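Local coordinates for protein LbaCas13a H328A (C2c2) (Lachnospiraceae bacterium NK4A179, PDB 5WLH) that binds CRISPR guide RNA and its precursor and, as a Cas13a enzyme, probably uses that guide to recognise and cleave RNA targets, at residues A[725-730]-A[852-857]; A[685-690]-A[719-724]. All coordinates share one frame; numbering follows the deposited sequence.

Interaction 1: A[725-730]-A[852-857]; sequences KEIYYN and KAFLEF. With nucleotides of chain B.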
loop_
_atom_site.group_PDB
_atom_site.type_symbol
_atom_site.label_atom_id
_atom_site.label_comp_id
_atom_site.label_asym_id
_atom_site.label_seq_id
_atom_site.Cartn_x
_atom_site.Cartn_y
_atom_site.Cartn_z
ATOM N N LYS A 725 27.073 -7.970 -7.717
ATOM C CA LYS A 725 25.970 -7.073 -7.388
ATOM C C LYS A 725 26.329 -5.637 -7.748
ATOM O O LYS A 725 25.547 -4.929 -8.396
ATOM C CB LYS A 725 25.621 -7.188 -5.900
ATOM C CG LYS A 725 24.335 -6.414 -5.523
ATOM C CD LYS A 725 24.652 -5.027 -4.933
ATOM C CE LYS A 725 25.223 -5.137 -3.524
ATOM N NZ LYS A 725 25.528 -3.783 -2.945
ATOM N N GLU A 726 27.529 -5.200 -7.356
ATOM C CA GLU A 726 27.949 -3.848 -7.685
ATOM C C GLU A 726 28.067 -3.666 -9.191
ATOM O O GLU A 726 27.698 -2.615 -9.723
ATOM C CB GLU A 726 29.260 -3.522 -6.977
ATOM C CG GLU A 726 29.113 -3.407 -5.470
ATOM C CD GLU A 726 28.282 -2.194 -5.058
ATOM O OE1 GLU A 726 27.296 -2.378 -4.321
ATOM O OE2 GLU A 726 28.623 -1.058 -5.453
ATOM N N ILE A 727 28.548 -4.689 -9.899
ATOM C CA ILE A 727 28.640 -4.584 -11.355
ATOM C C ILE A 727 27.258 -4.499 -11.976
ATOM O O ILE A 727 27.027 -3.722 -12.913
ATOM C CB ILE A 727 29.420 -5.774 -11.931
ATOM C CG1 ILE A 727 30.869 -5.734 -11.439
ATOM C CG2 ILE A 727 29.295 -5.774 -13.451
ATOM C CD1 ILE A 727 31.672 -6.952 -11.864
ATOM N N TYR A 728 26.326 -5.308 -11.472
ATOM C CA TYR A 728 24.974 -5.343 -12.010
ATOM C C TYR A 728 24.383 -3.945 -12.033
ATOM O O TYR A 728 23.916 -3.465 -13.070
ATOM C CB TYR A 728 24.121 -6.289 -11.156
ATOM C CG TYR A 728 22.698 -6.485 -11.623
ATOM C CD1 TYR A 728 22.402 -7.360 -12.651
ATOM C CD2 TYR A 728 21.646 -5.798 -11.023
ATOM C CE1 TYR A 728 21.110 -7.549 -13.078
ATOM C CE2 TYR A 728 20.346 -5.987 -11.444
ATOM C CZ TYR A 728 20.081 -6.856 -12.457
ATOM O OH TYR A 728 18.795 -7.038 -12.869
ATOM N N TYR A 729 24.461 -3.251 -10.907
ATOM C CA TYR A 729 23.779 -1.968 -10.824
ATOM C C TYR A 729 24.585 -0.850 -11.474
ATOM O O TYR A 729 24.011 0.017 -12.142
ATOM C CB TYR A 729 23.471 -1.628 -9.365
ATOM C CG TYR A 729 22.422 -2.544 -8.772
ATOM C CD1 TYR A 729 21.115 -2.534 -9.260
ATOM C CD2 TYR A 729 22.737 -3.407 -7.735
ATOM C CE1 TYR A 729 20.145 -3.377 -8.730
ATOM C CE2 TYR A 729 21.785 -4.238 -7.197
ATOM C CZ TYR A 729 20.489 -4.213 -7.699
ATOM O OH TYR A 729 19.545 -5.055 -7.167
ATOM N N ASN A 730 25.910 -0.865 -11.319
ATOM C CA ASN A 730 26.711 0.307 -11.638
ATOM C C ASN A 730 27.383 0.260 -13.008
ATOM O O ASN A 730 27.937 1.282 -13.445
ATOM C CB ASN A 730 27.761 0.510 -10.545
ATOM C CG ASN A 730 27.131 0.833 -9.202
ATOM O OD1 ASN A 730 26.698 1.952 -8.977
ATOM N ND2 ASN A 730 27.077 -0.150 -8.310
ATOM N N LYS A 852 21.555 -14.224 -18.304
ATOM C CA LYS A 852 22.462 -14.596 -19.381
ATOM C C LYS A 852 23.174 -13.376 -19.956
ATOM O O LYS A 852 24.380 -13.432 -20.225
ATOM C CB LYS A 852 21.696 -15.369 -20.456
ATOM C CG LYS A 852 21.118 -16.696 -19.953
ATOM C CD LYS A 852 22.045 -17.386 -18.932
ATOM C CE LYS A 852 21.326 -18.504 -18.174
ATOM N NZ LYS A 852 21.950 -18.865 -16.885
ATOM N N ALA A 853 22.461 -12.247 -20.117
ATOM C CA ALA A 853 23.128 -11.030 -20.562
ATOM C C ALA A 853 24.234 -10.621 -19.596
ATOM O O ALA A 853 25.292 -10.135 -20.025
ATOM C CB ALA A 853 22.108 -9.896 -20.726
ATOM N N PHE A 854 24.010 -10.796 -18.289
ATOM C CA PHE A 854 25.023 -10.410 -17.308
ATOM C C PHE A 854 26.253 -11.303 -17.412
ATOM O O PHE A 854 27.390 -10.822 -17.375
ATOM C CB PHE A 854 24.452 -10.466 -15.890
ATOM C CG PHE A 854 25.415 -10.016 -14.830
ATOM C CD1 PHE A 854 25.508 -8.674 -14.481
ATOM C CD2 PHE A 854 26.240 -10.934 -14.182
ATOM C CE1 PHE A 854 26.394 -8.258 -13.505
ATOM C CE2 PHE A 854 27.128 -10.534 -13.192
ATOM C CZ PHE A 854 27.203 -9.177 -12.847
ATOM N N LEU A 855 26.042 -12.611 -17.516
ATOM C CA LEU A 855 27.180 -13.516 -17.631
ATOM C C LEU A 855 28.019 -13.175 -18.852
ATOM O O LEU A 855 29.253 -13.166 -18.778
ATOM C CB LEU A 855 26.699 -14.966 -17.679
ATOM C CG LEU A 855 25.988 -15.433 -16.402
ATOM C CD1 LEU A 855 25.260 -16.753 -16.612
ATOM C CD2 LEU A 855 26.946 -15.526 -15.224
ATOM N N GLU A 856 27.368 -12.860 -19.975
ATOM C CA GLU A 856 28.112 -12.489 -21.175
ATOM C C GLU A 856 28.834 -11.159 -20.987
ATOM O O GLU A 856 29.969 -10.990 -21.457
ATOM C CB GLU A 856 27.171 -12.442 -22.383
ATOM C CG GLU A 856 27.797 -11.872 -23.643
ATOM C CD GLU A 856 26.904 -12.011 -24.862
ATOM O OE1 GLU A 856 27.213 -12.862 -25.725
ATOM O OE2 GLU A 856 25.899 -11.271 -24.960
ATOM N N PHE A 857 28.192 -10.206 -20.298
ATOM C CA PHE A 857 28.827 -8.930 -19.979
ATOM C C PHE A 857 30.105 -9.131 -19.175
ATOM O O PHE A 857 31.118 -8.456 -19.415
ATOM C CB PHE A 857 27.833 -8.058 -19.194
ATOM C CG PHE A 857 28.384 -6.729 -18.755
ATOM C CD1 PHE A 857 28.566 -5.700 -19.669
ATOM C CD2 PHE A 857 28.685 -6.494 -17.423
ATOM C CE1 PHE A 857 29.044 -4.477 -19.268
ATOM C CE2 PHE A 857 29.170 -5.261 -17.015
ATOM C CZ PHE A 857 29.353 -4.253 -17.948
ATOM P P A B 34 17.154 -2.721 -6.184
ATOM O OP1 A B 34 17.700 -1.350 -6.399
ATOM O OP2 A B 34 17.245 -3.763 -7.271
ATOM O "O5'" A B 34 17.678 -3.412 -4.860
ATOM C "C5'" A B 34 17.921 -2.656 -3.682
ATOM C "C4'" A B 34 18.929 -3.331 -2.781
ATOM O "O4'" A B 34 18.311 -4.457 -2.089
ATOM C "C3'" A B 34 20.175 -3.883 -3.495
ATOM O "O3'" A B 34 21.331 -3.616 -2.712
ATOM C "C2'" A B 34 19.927 -5.393 -3.499
ATOM O "O2'" A B 34 21.096 -6.185 -3.526
ATOM C "C1'" A B 34 19.158 -5.582 -2.193
ATOM N N9 A B 34 18.383 -6.828 -2.144
ATOM C C8 A B 34 17.329 -7.271 -2.899
ATOM N N7 A B 34 16.932 -8.483 -2.579
ATOM C C5 A B 34 17.790 -8.872 -1.563
ATOM C C6 A B 34 17.909 -10.044 -0.794
ATOM N N6 A B 34 17.125 -11.119 -0.925
ATOM N N1 A B 34 18.885 -10.090 0.141
ATOM C C2 A B 34 19.688 -9.027 0.286
ATOM N N3 A B 34 19.672 -7.872 -0.379
ATOM C C4 A B 34 18.687 -7.859 -1.291
ATOM P P U B 35 21.939 -2.132 -2.612
ATOM O OP1 U B 35 20.992 -1.146 -3.179
ATOM O OP2 U B 35 23.291 -2.098 -3.221
ATOM O "O5'" U B 35 22.075 -1.956 -1.045
ATOM C "C5'" U B 35 22.880 -0.944 -0.484
ATOM C "C4'" U B 35 22.902 -1.102 1.008
ATOM O "O4'" U B 35 21.565 -0.934 1.533
ATOM C "C3'" U B 35 23.310 -2.482 1.485
ATOM O "O3'" U B 35 24.713 -2.616 1.494
ATOM C "C2'" U B 35 22.676 -2.567 2.865
ATOM O "O2'" U B 35 23.496 -1.939 3.834
ATOM C "C1'" U B 35 21.392 -1.739 2.676
ATOM N N1 U B 35 20.217 -2.611 2.465
ATOM C C2 U B 35 19.632 -3.112 3.606
ATOM O O2 U B 35 20.019 -2.837 4.726
ATOM N N3 U B 35 18.562 -3.929 3.389
ATOM C C4 U B 35 18.045 -4.311 2.170
ATOM O O4 U B 35 17.082 -5.079 2.163
ATOM C C5 U B 35 18.710 -3.763 1.031
ATOM C C6 U B 35 19.754 -2.944 1.211
ATOM P P A B 36 25.406 -3.874 0.796
ATOM O OP1 A B 36 26.857 -3.609 0.915
ATOM O OP2 A B 36 24.796 -4.161 -0.518
ATOM O "O5'" A B 36 24.999 -5.069 1.748
ATOM C "C5'" A B 36 25.511 -6.370 1.522
ATOM C "C4'" A B 36 25.989 -6.987 2.808
ATOM O "O4'" A B 36 27.066 -6.192 3.373
ATOM C "C3'" A B 36 24.950 -7.101 3.903
ATOM O "O3'" A B 36 25.374 -8.196 4.713
ATOM C "C2'" A B 36 25.150 -5.787 4.664
ATOM O "O2'" A B 36 24.625 -5.771 5.971
ATOM C "C1'" A B 36 26.672 -5.687 4.645
ATOM N N9 A B 36 27.247 -4.350 4.739
ATOM C C8 A B 36 26.845 -3.173 4.154
ATOM N N7 A B 36 27.663 -2.174 4.393
ATOM C C5 A B 36 28.681 -2.742 5.156
ATOM C C6 A B 36 29.858 -2.217 5.728
ATOM N N6 A B 36 30.221 -0.934 5.617
ATOM N N1 A B 36 30.652 -3.061 6.428
ATOM C C2 A B 36 30.292 -4.344 6.540
ATOM N N3 A B 36 29.216 -4.950 6.043
ATOM C C4 A B 36 28.445 -4.082 5.358
#

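Interaction 2: A[685-690]-A[719-724]; sequences KNFPAL and ALYYMF. With nucleotides of chain B.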
loop_
_atom_site.group_PDB
_atom_site.type_symbol
_atom_site.label_atom_id
_atom_site.label_comp_id
_atom_site.label_asym_id
_atom_site.label_seq_id
_atom_site.Cartn_x
_atom_site.Cartn_y
_atom_site.Cartn_z
ATOM N N LYS A 685 21.406 -18.693 -2.963
ATOM C CA LYS A 685 21.528 -20.129 -2.730
ATOM C C LYS A 685 22.049 -20.866 -3.961
ATOM O O LYS A 685 22.797 -21.839 -3.827
ATOM C CB LYS A 685 20.180 -20.698 -2.287
ATOM C CG LYS A 685 20.061 -22.203 -2.443
ATOM C CD LYS A 685 18.615 -22.670 -2.324
ATOM C CE LYS A 685 18.531 -24.187 -2.472
ATOM N NZ LYS A 685 19.576 -24.872 -1.658
ATOM N N ASN A 686 21.689 -20.418 -5.163
ATOM C CA ASN A 686 22.103 -21.084 -6.396
ATOM C C ASN A 686 23.415 -20.548 -6.963
ATOM O O ASN A 686 23.918 -21.106 -7.946
ATOM C CB ASN A 686 21.017 -20.960 -7.465
ATOM C CG ASN A 686 19.668 -21.435 -6.981
ATOM O OD1 ASN A 686 19.584 -22.267 -6.072
ATOM N ND2 ASN A 686 18.598 -20.923 -7.600
ATOM N N PHE A 687 23.977 -19.502 -6.355
ATOM C CA PHE A 687 25.106 -18.785 -6.951
ATOM C C PHE A 687 26.351 -19.654 -7.132
ATOM O O PHE A 687 26.911 -19.656 -8.240
ATOM C CB PHE A 687 25.397 -17.541 -6.104
ATOM C CG PHE A 687 26.387 -16.596 -6.717
ATOM C CD1 PHE A 687 26.112 -15.968 -7.918
ATOM C CD2 PHE A 687 27.583 -16.316 -6.072
ATOM C CE1 PHE A 687 27.018 -15.094 -8.475
ATOM C CE2 PHE A 687 28.500 -15.434 -6.634
ATOM C CZ PHE A 687 28.208 -14.829 -7.831
ATOM N N PRO A 688 26.843 -20.389 -6.127
ATOM C CA PRO A 688 28.079 -21.160 -6.357
ATOM C C PRO A 688 27.946 -22.144 -7.501
ATOM O O PRO A 688 28.823 -22.203 -8.371
ATOM C CB PRO A 688 28.307 -21.857 -5.011
ATOM C CG PRO A 688 27.638 -20.933 -4.009
ATOM C CD PRO A 688 26.396 -20.504 -4.725
ATOM N N ALA A 689 26.840 -22.887 -7.549
ATOM C CA ALA A 689 26.612 -23.793 -8.670
ATOM C C ALA A 689 26.545 -23.036 -9.993
ATOM O O ALA A 689 27.009 -23.534 -11.028
ATOM C CB ALA A 689 25.333 -24.599 -8.440
ATOM N N LEU A 690 25.984 -21.825 -9.987
ATOM C CA LEU A 690 25.833 -21.105 -11.245
ATOM C C LEU A 690 27.175 -20.621 -11.784
ATOM O O LEU A 690 27.417 -20.688 -12.992
ATOM C CB LEU A 690 24.870 -19.924 -11.080
ATOM C CG LEU A 690 24.454 -19.285 -12.410
ATOM C CD1 LEU A 690 22.954 -19.071 -12.486
ATOM C CD2 LEU A 690 25.186 -17.983 -12.631
ATOM N N ALA A 719 32.409 -12.946 -1.843
ATOM C CA ALA A 719 33.076 -11.840 -2.522
ATOM C C ALA A 719 32.547 -11.674 -3.937
ATOM O O ALA A 719 32.247 -10.556 -4.377
ATOM C CB ALA A 719 34.590 -12.074 -2.536
ATOM N N LEU A 720 32.437 -12.778 -4.671
ATOM C CA LEU A 720 31.942 -12.711 -6.039
ATOM C C LEU A 720 30.510 -12.197 -6.072
ATOM O O LEU A 720 30.141 -11.414 -6.955
ATOM C CB LEU A 720 32.026 -14.092 -6.684
ATOM C CG LEU A 720 31.937 -14.144 -8.207
ATOM C CD1 LEU A 720 33.147 -13.488 -8.838
ATOM C CD2 LEU A 720 31.797 -15.582 -8.676
ATOM N N TYR A 721 29.693 -12.625 -5.107
ATOM C CA TYR A 721 28.306 -12.171 -5.042
ATOM C C TYR A 721 28.227 -10.658 -4.884
ATOM O O TYR A 721 27.421 -9.993 -5.550
ATOM C CB TYR A 721 27.598 -12.855 -3.873
ATOM C CG TYR A 721 26.096 -12.854 -4.025
ATOM C CD1 TYR A 721 25.494 -13.554 -5.046
ATOM C CD2 TYR A 721 25.285 -12.125 -3.152
ATOM C CE1 TYR A 721 24.120 -13.575 -5.185
ATOM C CE2 TYR A 721 23.918 -12.139 -3.284
ATOM C CZ TYR A 721 23.337 -12.855 -4.303
ATOM O OH TYR A 721 21.970 -12.874 -4.453
ATOM N N TYR A 722 29.036 -10.108 -3.982
ATOM C CA TYR A 722 29.048 -8.663 -3.777
ATOM C C TYR A 722 29.570 -7.951 -5.014
ATOM O O TYR A 722 28.969 -6.981 -5.482
ATOM C CB TYR A 722 29.890 -8.283 -2.556
ATOM C CG TYR A 722 29.941 -6.777 -2.395
ATOM C CD1 TYR A 722 28.841 -6.078 -1.908
ATOM C CD2 TYR A 722 31.054 -6.048 -2.789
ATOM C CE1 TYR A 722 28.863 -4.701 -1.785
ATOM C CE2 TYR A 722 31.086 -4.666 -2.676
ATOM C CZ TYR A 722 29.982 -3.997 -2.169
ATOM O OH TYR A 722 30.005 -2.629 -2.054
ATOM N N MET A 723 30.690 -8.423 -5.567
ATOM C CA MET A 723 31.242 -7.766 -6.745
ATOM C C MET A 723 30.260 -7.795 -7.908
ATOM O O MET A 723 30.043 -6.777 -8.563
ATOM C CB MET A 723 32.570 -8.408 -7.151
ATOM C CG MET A 723 32.998 -7.951 -8.521
ATOM S SD MET A 723 34.694 -8.443 -8.887
ATOM C CE MET A 723 34.614 -10.195 -8.650
ATOM N N PHE A 724 29.644 -8.956 -8.180
ATOM C CA PHE A 724 28.648 -9.026 -9.247
ATOM C C PHE A 724 27.489 -8.074 -8.979
ATOM O O PHE A 724 26.978 -7.428 -9.903
ATOM C CB PHE A 724 28.105 -10.446 -9.388
ATOM C CG PHE A 724 28.997 -11.358 -10.185
ATOM C CD1 PHE A 724 30.279 -10.957 -10.539
ATOM C CD2 PHE A 724 28.556 -12.609 -10.574
ATOM C CE1 PHE A 724 31.110 -11.800 -11.275
ATOM C CE2 PHE A 724 29.379 -13.459 -11.302
ATOM C CZ PHE A 724 30.654 -13.048 -11.655
ATOM P P U B 42 14.980 -20.607 -5.983
ATOM O OP1 U B 42 15.905 -21.513 -6.719
ATOM O OP2 U B 42 14.933 -19.168 -6.325
ATOM O "O5'" U B 42 13.504 -21.174 -6.147
ATOM C "C5'" U B 42 13.230 -22.566 -6.076
ATOM C "C4'" U B 42 11.744 -22.801 -6.128
ATOM O "O4'" U B 42 11.121 -22.115 -5.007
ATOM C "C3'" U B 42 11.034 -22.228 -7.350
ATOM O "O3'" U B 42 11.109 -23.064 -8.497
ATOM C "C2'" U B 42 9.616 -22.004 -6.840
ATOM O "O2'" U B 42 8.896 -23.225 -6.802
ATOM C "C1'" U B 42 9.883 -21.563 -5.404
ATOM N N1 U B 42 9.943 -20.088 -5.268
ATOM C C2 U B 42 8.742 -19.397 -5.264
ATOM O O2 U B 42 7.667 -19.954 -5.372
ATOM N N3 U B 42 8.836 -18.034 -5.126
ATOM C C4 U B 42 9.996 -17.300 -4.995
ATOM O O4 U B 42 9.933 -16.076 -4.879
ATOM C C5 U B 42 11.198 -18.083 -5.007
ATOM C C6 U B 42 11.132 -19.415 -5.138
#

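Interaction 1: A[725-730]-A[852-857]
Phe854 reaches from helix 843-861 to the backbone of helix 709-732, where CE1 of its ring comes against Ile727 and Tyr728. The first torsion puts its CG opposite the backbone N (chi1 -177°), extending the ring toward the other helix. Phe854 CE1 lies 3.6 Å from Tyr728 CA and 3.8 Å from Tyr728 CB, while Phe854 CD1 meets the rim of the Tyr728 ring in that ring's plane. Ile727 presents its methyl branch: CG2 is 3.8 Å from Phe854 CE1 and 3.6 Å from Phe857 CE2, the latter approach lying at the edge of the Phe857 ring. One methyl thus bridges two phenylalanines three residues apart on the partner helix, and the contact between the segments is purely apolar.

The side of the helix turned away from Phe854 faces guide RNA. Lys725 NZ donates to OP2 of U35 of chain B (2.8 Å) and to OP2 of A36 of chain B (2.6 Å), and also forms a salt bridge with Glu726 OE1, so one ammonium gathers three anionic oxygens. Tyr729 OH donates to OP2 of A34 of chain B at 2.6 Å. This helix therefore binds three successive phosphates on one side and packs against protein on the other.

The short axes approach to 11.3 Å at 103°, a nearly perpendicular and widely spaced crossing, consistent with contact through only a few side chains. Around it, Phe732 and Phe682 meet the Phe854 ring, Tyr728 OH bonds to Pro676 O, and Ile727 also touches Leu660 of helix 654-665.

Interaction 2: A[685-690]-A[719-724]
An aromatic cluster of Phe687, Tyr721 and Phe724 joins the short helix 687-692 to the long helix 709-732. Phe687 carries most of the buried surface, its ring inserted against one turn of the long helix. The Tyr721 ring meets it edge-to-face: the ring centroids are 5.0 Å apart, the planes stand at 73°, and Tyr721 CD1 sits over the centre of one Phe687 face. Phe687 CG is opposite its backbone N (chi1 -171°), which carries the ring toward the long helix and offers a face to Tyr721.

Two further side chains meet the outer end of the same ring. Phe724 CD2 approaches Phe687 CZ at 3.5 Å, near the plane of the Phe687 ring, with the two ring planes close to perpendicular. Leu720 CD2 lies 3.8 Å from Phe687 CZ, and Leu720 CB adds a contact at the ring edge. The backbone is reached as well, with Phe687 CE2 3.4 Å from Tyr721 N. Replacing Phe687 with an alanine would probably open a gap between the helices and leave the Tyr721 edge without the face it meets.

Tyr721 is also anchored at its polar end, where OH hydrogen-bonds to Phe682 O, and Phe678 meets its ring. Beside the cluster, the residue before Phe687 turns to the guide RNA: Asn686 ND2 donates to OP1 of U42 of chain B over 2.9 Å, with a nearly straight N-H...O angle of 172°.

In the fold
Both interactions are buried and use helix 709-732, with 719-724 running directly into 725-730. They lie about 12 Å apart, centre to centre, and touch where Phe854 CZ lies 3.4 Å from Phe724 O and Leu855 CD2 packs on Leu690 CD2. Interaction 2 joins that helix to a sequence neighbour through an edge-to-face pair, whereas interaction 1 brings in helix 843-861, more than a hundred residues later, through an isoleucine methyl set between two phenylalanine rings. Phe724 belongs to one contact and meets Phe854 of the other, making the packing continuous. Both contacts also have polar neighbours at the RNA: 725-730 reaches three consecutive phosphates, while 685-690 reaches one, further along the strand.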